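D-glycerate 3-kinase (Cryptococcus neoformans var. grubii serotype A, PDB 6CKG) probably phosphorylates D-glycerate, transferring a phosphate group from ATP to its 3-hydroxyl. Local coordinates at residues F186-N191 and N234-E239. Numbering follows the deposited sequence.
Sequences FGPLSN and NLRQYE
An arginine-to-loop contact, with R236 bonded to L189 and N191, joins the loop after strand 176-180 to the last part of helix 225-236 and the type I turn R236-E239 in this P-loop kinase-type alpha/beta fold, whose five parallel strands run in the order 2-3-1-4-5. R236 suits the join because its long chain, extended from CG to NE, carries the guanidinium past P188 to the start of helix 191-204. There a single nitrogen, NH2, serves two acceptors: the backbone L189 O at 2.7 Å, in the carbonyl plane, and N191 OD1 at 3.0 Å, with NH2 above the amide plane of N191. S190, between them, caps that helix through a bond from OG to K193 N, while L189 N is hydrogen-bonded to N232 OD1 of helix 225-236. The aliphatic part of R236 is used too, its CG lying 3.4 Å from P188 CB. P188 points its ring toward the helix, and its CG meets the carboxylate of E239 tip to tip, 3.7 Å from OE2. On the buried side L235, its CG anti to the backbone N (chi1 -174°), packs CD2 against the loop backbone at G187 C and P188 N, and F298 touches both F186 and L235. W242 NE1 bonds F186 O, and L235 CD1 rests 3.6 Å from that same oxygen, while L235 CD2 lies 3.4 Å from G187 C.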
# COMPACT_ATOMS: atom_id res chain seq x y z
N PHE A 186 5.26 5.40 0.03
CA PHE A 186 5.13 6.84 0.29
C PHE A 186 6.30 7.32 1.13
O PHE A 186 6.71 6.66 2.10
CB PHE A 186 3.81 7.14 1.01
CG PHE A 186 2.62 7.18 0.11
CD1 PHE A 186 2.69 6.66 -1.17
CD2 PHE A 186 1.43 7.75 0.53
CE1 PHE A 186 1.59 6.69 -2.02
CE2 PHE A 186 0.32 7.79 -0.30
CZ PHE A 186 0.40 7.27 -1.59
N GLY A 187 6.87 8.47 0.74
CA GLY A 187 8.04 9.01 1.40
C GLY A 187 7.74 10.23 2.28
O GLY A 187 6.95 11.11 1.92
N PRO A 188 8.37 10.29 3.45
CA PRO A 188 8.21 11.46 4.32
C PRO A 188 8.92 12.67 3.73
O PRO A 188 9.76 12.56 2.84
CB PRO A 188 8.87 11.02 5.63
CG PRO A 188 9.98 10.09 5.14
CD PRO A 188 9.33 9.32 4.01
N LEU A 189 8.60 13.84 4.27
CA LEU A 189 9.19 15.10 3.83
C LEU A 189 10.07 15.69 4.93
O LEU A 189 9.88 15.41 6.11
CB LEU A 189 8.10 16.12 3.45
CG LEU A 189 7.06 15.66 2.43
CD1 LEU A 189 5.91 16.66 2.29
CD2 LEU A 189 7.71 15.38 1.08
N SER A 190 11.03 16.51 4.52
CA SER A 190 11.65 17.39 5.50
C SER A 190 10.57 18.32 6.05
O SER A 190 9.53 18.55 5.42
CB SER A 190 12.79 18.20 4.88
OG SER A 190 12.27 19.17 4.00
N ASN A 191 10.80 18.83 7.26
CA ASN A 191 9.85 19.78 7.83
C ASN A 191 9.63 20.95 6.89
O ASN A 191 8.49 21.34 6.63
CB ASN A 191 10.35 20.25 9.20
CG ASN A 191 10.39 19.13 10.21
OD1 ASN A 191 9.86 18.04 9.97
ND2 ASN A 191 11.04 19.38 11.34
N ASN A 234 5.24 9.98 11.57
CA ASN A 234 4.88 8.57 11.57
C ASN A 234 5.44 7.86 10.34
O ASN A 234 5.94 6.74 10.45
CB ASN A 234 3.36 8.42 11.62
CG ASN A 234 2.77 8.83 12.96
OD1 ASN A 234 3.50 9.17 13.89
ND2 ASN A 234 1.46 8.81 13.05
N LEU A 235 5.38 8.52 9.18
CA LEU A 235 5.81 7.87 7.93
C LEU A 235 7.31 7.61 7.91
O LEU A 235 7.75 6.65 7.26
CB LEU A 235 5.40 8.73 6.74
CG LEU A 235 5.65 8.15 5.36
CD1 LEU A 235 4.90 6.80 5.17
CD2 LEU A 235 5.22 9.16 4.30
N ARG A 236 8.10 8.43 8.59
CA ARG A 236 9.53 8.18 8.69
C ARG A 236 9.83 6.80 9.28
O ARG A 236 10.87 6.21 8.95
CB ARG A 236 10.21 9.29 9.51
CG ARG A 236 10.18 10.65 8.80
CD ARG A 236 10.55 11.84 9.69
NE ARG A 236 10.61 13.10 8.94
CZ ARG A 236 10.54 14.31 9.50
NH1 ARG A 236 10.38 14.44 10.81
NH2 ARG A 236 10.62 15.41 8.75
N GLN A 237 8.94 6.27 10.13
CA GLN A 237 9.14 4.94 10.71
C GLN A 237 8.96 3.80 9.71
O GLN A 237 9.29 2.65 10.05
CB GLN A 237 8.20 4.71 11.90
CG GLN A 237 8.29 5.77 13.00
CD GLN A 237 9.73 6.15 13.30
OE1 GLN A 237 10.17 7.26 13.00
NE2 GLN A 237 10.48 5.22 13.88
N TYR A 238 8.44 4.06 8.51
CA TYR A 238 8.23 2.99 7.53
C TYR A 238 9.44 2.76 6.63
O TYR A 238 9.42 1.82 5.83
CB TYR A 238 7.02 3.29 6.63
CG TYR A 238 5.68 3.22 7.34
CD1 TYR A 238 5.37 4.12 8.36
CD2 TYR A 238 4.72 2.29 6.95
CE1 TYR A 238 4.14 4.06 9.01
CE2 TYR A 238 3.48 2.23 7.59
CZ TYR A 238 3.20 3.13 8.63
OH TYR A 238 1.98 3.10 9.27
N GLU A 239 10.49 3.58 6.75
CA GLU A 239 11.57 3.52 5.77
C GLU A 239 12.35 2.20 5.86
O GLU A 239 12.80 1.69 4.83
CB GLU A 239 12.47 4.74 5.93
CG GLU A 239 11.86 5.98 5.23
CD GLU A 239 12.61 7.29 5.49
OE1 GLU A 239 12.79 7.66 6.67
OE2 GLU A 239 12.99 7.95 4.50